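Local coordinates for tryptophan--tRNA ligase (Aeropyrum pernix, PDB 3A04), which catalyses the ATP-dependent attachment of L-tryptophan to tRNA(Trp), releasing AMP and diphosphate, at residues A[45-51]-A[311-317]; A[54-58]-A[222-226]; A[77-83]-A[131-136]; A[112-116]-A[184-188]. Residues are numbered along the deposited sequence.

Contact 1. Residues A[45-51]-A[311-317]; sequences FLMRRGI and YHLMPDD
This is a salt-bridged contact between two helix ends. It joins the N-terminal part of the chain to the turn between helices 304-313 and 317-328. Helix 45-48 closes in a Schellman motif at G50, which has positive phi (71°). G50 N bonds M47 O at 2.9 Å; the bond I51 N to L46 O (2.9 Å) is weak. F45 CA lies 6.6 Å from P315 CA, and L46 CA 7.1 Å from Y311 CA. M314 leaves the helical conformation, and D316 N-caps the next helix by bonding E319 N. D317 (chi1 m) reaches back to both arginines. R48 NE meets D317 OD2 at 2.6 Å. R49 is m with an extended chain, and its NE and NH2 reach D317 OD1 at 3.0 and 2.8 Å. R49 NH1 and NH2 each bond M314 O at 2.8 Å. A water joins R48 NH2 to P315 O. P315 CA sits over the F45 ring (chi1 p), 4.3 Å from its centroid. I51 CD1 makes a CH-pi contact over a face of the Y311 ring, 3.8 Å from its centroid. One carboxylate thus serves two guanidiniums, and R49 also binds a carbonyl at the helix end, so charge and backbone polarity are answered together.

Contact 2. Residues A[54-58]-A[222-226]; sequences GHRDF and LRLTR
R56 lays its guanidinium against that of R226, with R56 NE over the face of the R226 group and 3.4 Å from R226 NE. Two like charges therefore meet, and acids nearby offset them. The setting is the Rossmann-like alpha/beta core of a class I synthetase. Strand 52-56 lies in the mixed sheet, antiparallel to strand 242-246, and helix 219-231 packs beside it. The axes of segments 54-56 and 222-226 run nearly parallel, at 18°, but stay 13.0 Å apart. The nearest CA pair, R56 and R223, is 10.4 Å apart, so long side chains must bridge the gap. R56 is extended through chi1 and chi2 (t, t) and then turns at chi3 (p). Its NH2 lies 3.6 Å from L222 CG, and its NH1 lies 3.8 Å from R223 CG. D219, one helical turn before R223, forms salt bridges with both R56 and R223. R56 NH1 also bonds F24 O. D57 follows the strand with positive phi (69°) and holds the N-cap position of helix 58-66. Its side chain makes no capping bond and points to the other helix instead. R226 (m, t, p) comes to meet it, and also bonds P241 O. The salt bridge is bidentate on the arginine side: D57 OD2 takes R226 NH1 at 2.7 Å and R226 NH2 at 3.0 Å.

Contact 3. Residues A[77-83]-A[131-136]; sequences FMPSGKF and EYIANM
Segment 77-83 is an irregular loop that leaves strand 72-77, and it wraps over one side of helix 121-139 at 131-136. It carries the first five residues of the 'HIGH' region, the signature of class I synthetases. P79 centres an inverse gamma turn, and G81 has positive phi (71°). The closest CA pair is F83 and E131, at 6.2 Å. Y132 (chi1 m) fills the hollow of the loop. Its OH donates to S80 O at 2.9 Å, and a water links that OH to M78 O. F83 (chi1 t) points at the helix. Its edge faces the Y132 ring in an offset edge-to-face pair, with centroids 5.8 Å apart and planes at 69°. N135 CB covers a face of the F83 ring, 3.9 Å from the centroid. N135 OD1 bonds H352 of helix 334-364. M136 CE makes a CH-pi contact over the F77 ring face, 4.0 Å from the centroid; its SD, oblique at 4.6 Å from that centroid, makes the Met-aromatic contact. K82 N bonds S259 OG of the 'KMSKS' region, so the two signature loops meet here. F83 N donates to E131 OE2 at 2.8 Å, and a water bridges that oxygen to F83 O.

Contact 4. Residues A[112-116]-A[184-188]; sequences EAFAV and AKMMA
Three alanines and one valine make a close, shallow fit between two helices. Segment 112-115 is helical, and V116 N still bonds E112 O at 2.8 Å. Segment 184-188 is helical throughout. The CA of A115 is 5.5 Å from that of A184, and the CA of E112 is 5.6 Å from that of A188. Only small side chains permit such an approach. A115 CB meets A184 CB at 3.7 Å, and A184 CB also comes within 3.3 Å of A115 O. V116 (chi1 t) is the bump. Its CG2 enters the hollow between A184 and A188, 3.8 Å from A184 CB and 4.2 Å from A188 CB. The CG of K185 flanks that methyl at 4.1 Å. The stem of E112 (chi1 t) rests on A188, with CG 3.8 Å from CB. A water joins E112 OE1 to A188 O. Helix 110-115 follows strand 103-108 here and meets the start of helix 183-197, beside the dimer interface: A115 packs on S166 of the second subunit, and M187 on L190 of that subunit.

Along the chain the contacts are largely nested. Contact 1 encloses contact 2, which encloses contacts 3 and 4; those last two cross, their segments alternating. Contacts 1 and 2 share the 45-58 region, where helix 45-48 leads into strand 52-56, yet their centres are 23 Å apart. Contacts 3 and 4 touch: M78 SD is 3.6 Å from A113 CB, and their centres are 18 Å apart. Strand 72-77, which feeds contact 3, and strand 52-56 of contact 2 belong to the same sheet. Contacts 1 and 4 lie on opposite sides of the chain's centre, about 35 Å apart between centres. The set thus runs from the helices near the iron-sulfur cluster, through the catalytic core with its 'HIGH' loop, to the dimer interface.

Contact 1. Residues A[45-51]-A[311-317]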
loop_
_atom_site.group_PDB
_atom_site.type_symbol
_atom_site.label_atom_id
_atom_site.label_comp_id
_atom_site.label_asym_id
_atom_site.label_seq_id
_atom_site.Cartn_x
_atom_site.Cartn_y
_atom_site.Cartn_z
ATOM N N PHE A 45 28.665 10.875 23.870
ATOM C CA PHE A 45 29.387 12.076 23.506
ATOM C C PHE A 45 28.689 12.947 22.533
ATOM O O PHE A 45 28.896 14.166 22.562
ATOM C CB PHE A 45 30.861 11.809 23.069
ATOM C CG PHE A 45 31.037 11.370 21.628
ATOM C CD1 PHE A 45 31.053 12.287 20.601
ATOM C CD2 PHE A 45 31.272 10.042 21.323
ATOM C CE1 PHE A 45 31.248 11.877 19.273
ATOM C CE2 PHE A 45 31.477 9.655 20.023
ATOM C CZ PHE A 45 31.442 10.586 18.998
ATOM N N LEU A 46 27.846 12.387 21.644
ATOM C CA LEU A 46 27.136 13.278 20.728
ATOM C C LEU A 46 26.166 14.186 21.523
ATOM O O LEU A 46 25.835 15.300 21.088
ATOM C CB LEU A 46 26.306 12.428 19.694
ATOM C CG LEU A 46 27.189 11.546 18.774
ATOM C CD1 LEU A 46 26.249 10.583 17.971
ATOM C CD2 LEU A 46 27.999 12.477 17.785
ATOM N N MET A 47 25.600 13.640 22.586
ATOM C CA MET A 47 24.683 14.462 23.449
ATOM C C MET A 47 25.535 15.526 24.163
ATOM O O MET A 47 25.247 16.708 24.061
ATOM C CB MET A 47 23.929 13.614 24.492
ATOM C CG MET A 47 22.766 12.771 23.862
ATOM S SD MET A 47 22.400 11.453 24.951
ATOM C CE MET A 47 21.292 10.444 23.928
ATOM N N ARG A 48 26.622 15.096 24.805
ATOM C CA ARG A 48 27.491 16.096 25.470
ATOM C C ARG A 48 27.910 17.225 24.556
ATOM O O ARG A 48 27.968 18.386 25.010
ATOM C CB ARG A 48 28.750 15.490 25.947
ATOM C CG ARG A 48 28.610 14.596 27.092
ATOM C CD ARG A 48 29.964 14.663 27.832
ATOM N NE ARG A 48 31.038 14.101 27.017
ATOM C CZ ARG A 48 31.186 12.794 26.737
ATOM N NH1 ARG A 48 30.287 11.914 27.162
ATOM N NH2 ARG A 48 32.224 12.367 25.985
ATOM N N ARG A 49 28.237 16.908 23.290
ATOM C CA ARG A 49 28.735 17.941 22.372
ATOM C C ARG A 49 27.670 18.768 21.722
ATOM O O ARG A 49 27.963 19.680 20.902
ATOM C CB ARG A 49 29.674 17.322 21.344
ATOM C CG ARG A 49 30.936 16.806 21.995
ATOM C CD ARG A 49 31.752 15.936 21.013
ATOM N NE ARG A 49 32.812 15.291 21.760
ATOM C CZ ARG A 49 33.854 14.648 21.245
ATOM N NH1 ARG A 49 34.042 14.544 19.911
ATOM N NH2 ARG A 49 34.736 14.114 22.096
ATOM N N GLY A 50 26.410 18.444 22.063
ATOM C CA GLY A 50 25.312 19.205 21.492
ATOM C C GLY A 50 25.118 18.905 20.024
ATOM O O GLY A 50 24.452 19.645 19.336
ATOM N N ILE A 51 25.674 17.781 19.533
ATOM C CA ILE A 51 25.373 17.386 18.134
ATOM C C ILE A 51 23.922 16.840 18.124
ATOM O O ILE A 51 23.155 17.084 17.209
ATOM C CB ILE A 51 26.359 16.282 17.655
ATOM C CG1 ILE A 51 27.743 16.970 17.477
ATOM C CG2 ILE A 51 25.837 15.584 16.302
ATOM C CD1 ILE A 51 28.965 15.998 17.389
ATOM N N TYR A 311 32.646 14.684 15.363
ATOM C CA TYR A 311 31.474 13.790 15.172
ATOM C C TYR A 311 31.872 12.330 15.321
ATOM O O TYR A 311 31.029 11.518 15.694
ATOM C CB TYR A 311 30.850 13.961 13.776
ATOM C CG TYR A 311 29.834 15.032 13.659
ATOM C CD1 TYR A 311 30.195 16.352 13.845
ATOM C CD2 TYR A 311 28.475 14.724 13.423
ATOM C CE1 TYR A 311 29.232 17.391 13.773
ATOM C CE2 TYR A 311 27.522 15.743 13.314
ATOM C CZ TYR A 311 27.921 17.065 13.475
ATOM O OH TYR A 311 27.032 18.101 13.390
ATOM N N HIS A 312 33.137 12.016 15.025
ATOM C CA HIS A 312 33.636 10.617 14.948
ATOM C C HIS A 312 34.998 10.304 15.513
ATOM O O HIS A 312 35.138 9.313 16.200
ATOM C CB HIS A 312 33.686 10.153 13.478
ATOM C CG HIS A 312 32.360 10.292 12.787
ATOM N ND1 HIS A 312 31.331 9.409 13.025
ATOM C CD2 HIS A 312 31.876 11.240 11.940
ATOM C CE1 HIS A 312 30.275 9.775 12.305
ATOM N NE2 HIS A 312 30.578 10.890 11.650
ATOM N N LEU A 313 36.024 11.025 15.073
ATOM C CA LEU A 313 37.425 10.472 15.214
ATOM C C LEU A 313 38.042 10.639 16.624
ATOM O O LEU A 313 38.962 9.884 17.009
ATOM C CB LEU A 313 38.380 11.092 14.153
ATOM C CG LEU A 313 37.976 10.866 12.698
ATOM C CD1 LEU A 313 38.908 11.628 11.712
ATOM C CD2 LEU A 313 37.723 9.311 12.395
ATOM N N MET A 314 37.510 11.617 17.370
ATOM C CA MET A 314 37.994 11.936 18.711
ATOM C C MET A 314 36.857 11.919 19.748
ATOM O O MET A 314 36.349 12.973 20.096
ATOM C CB MET A 314 38.694 13.308 18.733
ATOM C CG MET A 314 39.980 13.329 17.926
ATOM S SD MET A 314 40.822 14.957 17.820
ATOM C CE MET A 314 42.212 14.531 16.760
ATOM N N PRO A 315 36.436 10.716 20.190
ATOM C CA PRO A 315 35.412 10.618 21.219
ATOM C C PRO A 315 35.814 11.264 22.544
ATOM O O PRO A 315 34.935 11.568 23.380
ATOM C CB PRO A 315 35.259 9.116 21.426
ATOM C CG PRO A 315 36.483 8.507 20.755
ATOM C CD PRO A 315 36.708 9.395 19.599
ATOM N N ASP A 316 37.107 11.434 22.738
ATOM C CA ASP A 316 37.613 11.930 24.033
ATOM C C ASP A 316 37.473 13.441 24.008
ATOM O O ASP A 316 38.052 14.099 23.154
ATOM C CB ASP A 316 39.075 11.513 24.252
ATOM C CG ASP A 316 39.605 11.993 25.625
ATOM O OD1 ASP A 316 39.258 11.330 26.638
ATOM O OD2 ASP A 316 40.278 13.052 25.669
ATOM N N ASP A 317 36.663 13.999 24.907
ATOM C CA ASP A 317 36.416 15.466 24.898
ATOM C C ASP A 317 37.699 16.334 24.982
ATOM O O ASP A 317 37.842 17.360 24.241
ATOM C CB ASP A 317 35.411 15.890 25.985
ATOM C CG ASP A 317 33.966 15.468 25.688
ATOM O OD1 ASP A 317 33.666 14.917 24.599
ATOM O OD2 ASP A 317 33.110 15.655 26.588
HETATM O O HOH W 1 33.221 9.921 24.939
#

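Contact 2. Residues A[54-58]-A[222-226]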
loop_
_atom_site.group_PDB
_atom_site.type_symbol
_atom_site.label_atom_id
_atom_site.label_comp_id
_atom_site.label_asym_id
_atom_site.label_seq_id
_atom_site.Cartn_x
_atom_site.Cartn_y
_atom_site.Cartn_z
ATOM N N GLY A 54 18.261 18.452 20.119
ATOM C CA GLY A 54 16.820 18.630 20.296
ATOM C C GLY A 54 16.123 17.322 20.601
ATOM O O GLY A 54 16.695 16.210 20.363
ATOM N N HIS A 55 14.881 17.426 21.123
ATOM C CA HIS A 55 14.045 16.207 21.261
ATOM C C HIS A 55 12.574 16.646 21.197
ATOM O O HIS A 55 12.257 17.836 21.412
ATOM C CB HIS A 55 14.278 15.459 22.580
ATOM C CG HIS A 55 13.472 16.023 23.715
ATOM N ND1 HIS A 55 12.281 15.467 24.132
ATOM C CD2 HIS A 55 13.678 17.120 24.506
ATOM C CE1 HIS A 55 11.780 16.194 25.127
ATOM N NE2 HIS A 55 12.602 17.209 25.363
ATOM N N ARG A 56 11.705 15.700 20.869
ATOM C CA ARG A 56 10.264 15.920 21.092
ATOM C C ARG A 56 9.731 14.655 21.729
ATOM O O ARG A 56 9.872 13.562 21.155
ATOM C CB ARG A 56 9.554 16.274 19.796
ATOM C CG ARG A 56 7.993 16.534 20.027
ATOM C CD ARG A 56 7.392 17.076 18.763
ATOM N NE ARG A 56 7.579 16.160 17.608
ATOM C CZ ARG A 56 7.852 16.567 16.378
ATOM N NH1 ARG A 56 7.907 17.867 16.086
ATOM N NH2 ARG A 56 8.044 15.669 15.393
ATOM N N ASP A 57 9.203 14.763 22.963
ATOM C CA ASP A 57 8.577 13.639 23.682
ATOM C C ASP A 57 9.532 12.538 24.139
ATOM O O ASP A 57 9.087 11.482 24.605
ATOM C CB ASP A 57 7.418 13.035 22.809
ATOM C CG ASP A 57 6.148 13.972 22.728
ATOM O OD1 ASP A 57 6.102 14.976 23.508
ATOM O OD2 ASP A 57 5.232 13.669 21.919
ATOM N N PHE A 58 10.861 12.718 23.989
ATOM C CA PHE A 58 11.817 11.674 24.510
ATOM C C PHE A 58 11.734 11.508 26.042
ATOM O O PHE A 58 12.045 10.445 26.644
ATOM C CB PHE A 58 13.267 12.044 24.042
ATOM C CG PHE A 58 14.305 10.939 24.230
ATOM C CD1 PHE A 58 14.005 9.634 23.881
ATOM C CD2 PHE A 58 15.578 11.236 24.783
ATOM C CE1 PHE A 58 14.986 8.570 24.049
ATOM C CE2 PHE A 58 16.540 10.240 24.989
ATOM C CZ PHE A 58 16.265 8.905 24.626
ATOM N N LEU A 222 7.762 13.356 10.124
ATOM C CA LEU A 222 7.492 12.892 11.484
ATOM C C LEU A 222 6.193 13.497 12.098
ATOM O O LEU A 222 5.496 12.867 12.848
ATOM C CB LEU A 222 8.652 13.321 12.338
ATOM C CG LEU A 222 8.880 12.624 13.642
ATOM C CD1 LEU A 222 8.789 11.104 13.434
ATOM C CD2 LEU A 222 10.336 12.981 14.049
ATOM N N ARG A 223 5.871 14.736 11.741
ATOM C CA ARG A 223 4.695 15.362 12.274
ATOM C C ARG A 223 3.483 14.746 11.585
ATOM O O ARG A 223 2.422 14.588 12.199
ATOM C CB ARG A 223 4.806 16.907 12.018
ATOM C CG ARG A 223 5.813 17.570 12.982
ATOM C CD ARG A 223 5.618 19.135 13.028
ATOM N NE ARG A 223 5.433 19.727 11.698
ATOM C CZ ARG A 223 6.422 20.243 10.961
ATOM N NH1 ARG A 223 7.656 20.209 11.408
ATOM N NH2 ARG A 223 6.195 20.794 9.780
ATOM N N LEU A 224 3.604 14.443 10.296
ATOM C CA LEU A 224 2.481 13.795 9.615
ATOM C C LEU A 224 2.253 12.387 10.266
ATOM O O LEU A 224 1.121 11.987 10.493
ATOM C CB LEU A 224 2.706 13.654 8.108
ATOM C CG LEU A 224 1.689 12.795 7.329
ATOM C CD1 LEU A 224 0.274 13.475 7.364
ATOM C CD2 LEU A 224 2.129 12.525 5.845
ATOM N N THR A 225 3.326 11.680 10.579
ATOM C CA THR A 225 3.259 10.366 11.318
ATOM C C THR A 225 2.556 10.516 12.664
ATOM O O THR A 225 1.715 9.682 13.022
ATOM C CB THR A 225 4.698 9.747 11.480
ATOM O OG1 THR A 225 5.236 9.564 10.157
ATOM C CG2 THR A 225 4.693 8.360 12.171
ATOM N N ARG A 226 2.877 11.576 13.408
ATOM C CA ARG A 226 2.234 11.774 14.723
ATOM C C ARG A 226 0.774 12.096 14.489
ATOM O O ARG A 226 -0.047 11.616 15.210
ATOM C CB ARG A 226 2.894 12.939 15.453
ATOM C CG ARG A 226 4.304 12.563 16.000
ATOM C CD ARG A 226 5.103 13.872 16.314
ATOM N NE ARG A 226 4.517 14.680 17.414
ATOM C CZ ARG A 226 4.695 14.441 18.713
ATOM N NH1 ARG A 226 5.388 13.376 19.190
ATOM N NH2 ARG A 226 4.115 15.255 19.584
#

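Contact 3. Residues A[77-83]-A[131-136]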
loop_
_atom_site.group_PDB
_atom_site.type_symbol
_atom_site.label_atom_id
_atom_site.label_comp_id
_atom_site.label_asym_id
_atom_site.label_seq_id
_atom_site.Cartn_x
_atom_site.Cartn_y
_atom_site.Cartn_z
ATOM N N PHE A 77 16.835 2.967 6.380
ATOM C CA PHE A 77 17.947 3.226 5.423
ATOM C C PHE A 77 17.473 2.859 4.020
ATOM O O PHE A 77 16.822 1.800 3.772
ATOM C CB PHE A 77 19.204 2.385 5.729
ATOM C CG PHE A 77 19.894 2.769 7.017
ATOM C CD1 PHE A 77 19.504 2.209 8.205
ATOM C CD2 PHE A 77 20.842 3.774 7.030
ATOM C CE1 PHE A 77 20.033 2.641 9.445
ATOM C CE2 PHE A 77 21.490 4.157 8.306
ATOM C CZ PHE A 77 21.048 3.609 9.458
ATOM N N MET A 78 17.780 3.756 3.119
ATOM C CA MET A 78 17.636 3.609 1.664
ATOM C C MET A 78 18.816 2.789 1.151
ATOM O O MET A 78 19.988 3.225 1.327
ATOM C CB MET A 78 17.624 5.017 1.018
ATOM C CG MET A 78 17.632 5.010 -0.558
ATOM S SD MET A 78 16.359 3.973 -1.321
ATOM C CE MET A 78 14.928 4.849 -0.759
ATOM N N PRO A 79 18.556 1.594 0.564
ATOM C CA PRO A 79 19.696 0.748 0.112
ATOM C C PRO A 79 20.190 1.171 -1.256
ATOM O O PRO A 79 19.937 0.484 -2.223
ATOM C CB PRO A 79 19.101 -0.645 0.032
ATOM C CG PRO A 79 17.589 -0.386 -0.363
ATOM C CD PRO A 79 17.262 0.865 0.475
ATOM N N SER A 80 20.885 2.313 -1.316
ATOM C CA SER A 80 21.363 2.860 -2.534
ATOM C C SER A 80 22.777 3.383 -2.201
ATOM O O SER A 80 22.917 4.118 -1.197
ATOM C CB SER A 80 20.533 4.116 -2.830
ATOM O OG SER A 80 20.892 4.579 -4.123
ATOM N N GLY A 81 23.785 3.070 -3.037
ATOM C CA GLY A 81 25.117 3.665 -2.835
ATOM C C GLY A 81 25.825 3.136 -1.618
ATOM O O GLY A 81 25.372 2.189 -0.970
ATOM N N LYS A 82 26.963 3.715 -1.249
ATOM C CA LYS A 82 27.750 3.047 -0.230
ATOM C C LYS A 82 27.505 3.665 1.136
ATOM O O LYS A 82 27.131 4.868 1.233
ATOM C CB LYS A 82 29.249 3.122 -0.606
ATOM C CG LYS A 82 29.566 2.379 -1.964
ATOM C CD LYS A 82 31.037 2.002 -2.116
ATOM C CE LYS A 82 31.844 3.173 -2.577
ATOM N NZ LYS A 82 33.143 2.744 -3.311
ATOM N N PHE A 83 27.762 2.868 2.185
ATOM C CA PHE A 83 27.600 3.317 3.558
ATOM C C PHE A 83 28.729 4.282 3.942
ATOM O O PHE A 83 29.951 3.934 3.813
ATOM C CB PHE A 83 27.646 2.060 4.432
ATOM C CG PHE A 83 27.280 2.281 5.866
ATOM C CD1 PHE A 83 28.220 2.733 6.767
ATOM C CD2 PHE A 83 25.967 2.008 6.306
ATOM C CE1 PHE A 83 27.908 2.878 8.132
ATOM C CE2 PHE A 83 25.659 2.129 7.616
ATOM C CZ PHE A 83 26.633 2.590 8.542
ATOM N N GLU A 131 26.083 -3.986 2.095
ATOM C CA GLU A 131 26.523 -2.636 2.324
ATOM C C GLU A 131 25.893 -2.021 3.603
ATOM O O GLU A 131 26.580 -1.342 4.349
ATOM C CB GLU A 131 26.181 -1.809 1.131
ATOM C CG GLU A 131 26.880 -0.487 0.936
ATOM C CD GLU A 131 28.454 -0.553 1.030
ATOM O OE1 GLU A 131 29.147 -1.559 0.616
ATOM O OE2 GLU A 131 28.956 0.476 1.528
ATOM N N TYR A 132 24.622 -2.240 3.881
ATOM C CA TYR A 132 24.047 -1.576 5.009
ATOM C C TYR A 132 24.090 -2.489 6.226
ATOM O O TYR A 132 24.728 -2.135 7.227
ATOM C CB TYR A 132 22.620 -1.045 4.678
ATOM C CG TYR A 132 22.775 0.198 3.806
ATOM C CD1 TYR A 132 23.097 0.104 2.440
ATOM C CD2 TYR A 132 22.782 1.421 4.375
ATOM C CE1 TYR A 132 23.301 1.251 1.662
ATOM C CE2 TYR A 132 22.968 2.559 3.601
ATOM C CZ TYR A 132 23.258 2.461 2.286
ATOM O OH TYR A 132 23.395 3.614 1.595
ATOM N N ILE A 133 23.366 -3.632 6.189
ATOM C CA ILE A 133 23.310 -4.429 7.415
ATOM C C ILE A 133 24.741 -4.852 7.864
ATOM O O ILE A 133 25.057 -4.810 9.061
ATOM C CB ILE A 133 22.362 -5.640 7.283
ATOM C CG1 ILE A 133 20.907 -5.104 7.102
ATOM C CG2 ILE A 133 22.448 -6.558 8.524
ATOM C CD1 ILE A 133 19.891 -6.158 6.546
ATOM N N ALA A 134 25.551 -5.306 6.909
ATOM C CA ALA A 134 26.875 -5.801 7.295
ATOM C C ALA A 134 27.705 -4.675 7.904
ATOM O O ALA A 134 28.334 -4.899 8.903
ATOM C CB ALA A 134 27.590 -6.474 6.122
ATOM N N ASN A 135 27.653 -3.456 7.358
ATOM C CA ASN A 135 28.393 -2.342 8.019
ATOM C C ASN A 135 27.847 -1.983 9.386
ATOM O O ASN A 135 28.570 -1.655 10.308
ATOM C CB ASN A 135 28.427 -1.120 7.124
ATOM C CG ASN A 135 29.583 -1.188 6.142
ATOM O OD1 ASN A 135 30.718 -1.251 6.559
ATOM N ND2 ASN A 135 29.295 -1.204 4.867
ATOM N N MET A 136 26.534 -2.064 9.554
ATOM C CA MET A 136 25.964 -1.812 10.872
ATOM C C MET A 136 26.424 -2.826 11.938
ATOM O O MET A 136 26.748 -2.486 13.060
ATOM C CB MET A 136 24.444 -1.888 10.754
ATOM C CG MET A 136 23.946 -0.596 10.100
ATOM S SD MET A 136 22.094 -0.704 10.130
ATOM C CE MET A 136 21.798 -0.540 8.411
HETATM O O HOH W 2 21.335 5.576 1.782
HETATM O O HOH W 3 31.046 1.787 2.668
#

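Contact 4. Residues A[112-116]-A[184-188]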
loop_
_atom_site.group_PDB
_atom_site.type_symbol
_atom_site.label_atom_id
_atom_site.label_comp_id
_atom_site.label_asym_id
_atom_site.label_seq_id
_atom_site.Cartn_x
_atom_site.Cartn_y
_atom_site.Cartn_z
ATOM N N GLU A 112 10.548 1.709 -1.418
ATOM C CA GLU A 112 10.833 3.057 -1.924
ATOM C C GLU A 112 11.965 3.029 -2.957
ATOM O O GLU A 112 11.890 3.733 -4.009
ATOM C CB GLU A 112 11.166 3.990 -0.770
ATOM C CG GLU A 112 11.302 5.439 -1.238
ATOM C CD GLU A 112 11.588 6.416 -0.076
ATOM O OE1 GLU A 112 11.394 6.053 1.122
ATOM O OE2 GLU A 112 11.923 7.575 -0.401
ATOM N N ALA A 113 12.998 2.238 -2.674
ATOM C CA ALA A 113 14.150 2.091 -3.605
ATOM C C ALA A 113 13.648 1.665 -4.987
ATOM O O ALA A 113 14.050 2.224 -6.033
ATOM C CB ALA A 113 15.162 1.010 -3.075
ATOM N N PHE A 114 12.735 0.685 -5.012
ATOM C CA PHE A 114 12.199 0.202 -6.269
ATOM C C PHE A 114 11.318 1.272 -6.923
ATOM O O PHE A 114 11.520 1.646 -8.094
ATOM C CB PHE A 114 11.400 -1.101 -6.102
ATOM C CG PHE A 114 10.842 -1.623 -7.410
ATOM C CD1 PHE A 114 11.647 -2.410 -8.233
ATOM C CD2 PHE A 114 9.516 -1.271 -7.830
ATOM C CE1 PHE A 114 11.147 -2.881 -9.434
ATOM C CE2 PHE A 114 8.983 -1.741 -9.028
ATOM C CZ PHE A 114 9.809 -2.562 -9.818
ATOM N N ALA A 115 10.313 1.738 -6.186
ATOM C CA ALA A 115 9.209 2.505 -6.794
ATOM C C ALA A 115 9.591 3.972 -7.054
ATOM O O ALA A 115 9.184 4.556 -8.064
ATOM C CB ALA A 115 7.928 2.448 -5.870
ATOM N N VAL A 116 10.355 4.579 -6.165
ATOM C CA VAL A 116 10.707 5.999 -6.329
ATOM C C VAL A 116 12.081 6.014 -7.048
ATOM O O VAL A 116 12.264 6.750 -8.039
ATOM C CB VAL A 116 10.799 6.780 -4.990
ATOM C CG1 VAL A 116 11.294 8.254 -5.207
ATOM C CG2 VAL A 116 9.451 6.818 -4.272
ATOM N N ALA A 184 4.099 6.605 -6.453
ATOM C CA ALA A 184 5.229 6.052 -5.644
ATOM C C ALA A 184 5.579 6.896 -4.410
ATOM O O ALA A 184 5.855 6.324 -3.353
ATOM C CB ALA A 184 6.538 5.793 -6.546
ATOM N N LYS A 185 5.637 8.252 -4.530
ATOM C CA LYS A 185 5.959 9.065 -3.390
ATOM C C LYS A 185 4.834 9.044 -2.400
ATOM O O LYS A 185 5.048 9.145 -1.200
ATOM C CB LYS A 185 6.279 10.544 -3.827
ATOM C CG LYS A 185 7.705 10.565 -4.569
ATOM C CD LYS A 185 7.976 11.891 -5.303
ATOM C CE LYS A 185 8.010 13.007 -4.364
ATOM N NZ LYS A 185 7.900 14.345 -5.131
ATOM N N MET A 186 3.622 8.868 -2.863
ATOM C CA MET A 186 2.498 8.762 -1.970
ATOM C C MET A 186 2.628 7.488 -1.179
ATOM O O MET A 186 2.538 7.483 -0.007
ATOM C CB MET A 186 1.059 8.773 -2.523
ATOM C CG MET A 186 0.742 9.954 -3.471
ATOM S SD MET A 186 -1.011 10.286 -3.771
ATOM C CE MET A 186 -1.438 9.357 -5.252
ATOM N N MET A 187 2.851 6.404 -1.860
ATOM C CA MET A 187 3.064 5.119 -1.167
ATOM C C MET A 187 4.244 5.229 -0.187
ATOM O O MET A 187 4.199 4.721 0.968
ATOM C CB MET A 187 3.260 4.024 -2.199
ATOM C CG MET A 187 3.548 2.645 -1.592
ATOM S SD MET A 187 1.970 1.904 -0.989
ATOM C CE MET A 187 1.043 2.103 -2.401
ATOM N N ALA A 188 5.349 5.822 -0.631
ATOM C CA ALA A 188 6.509 5.888 0.282
ATOM C C ALA A 188 6.244 6.642 1.572
ATOM O O ALA A 188 6.779 6.306 2.640
ATOM C CB ALA A 188 7.700 6.520 -0.453
HETATM O O HOH W 4 9.084 4.534 2.103
#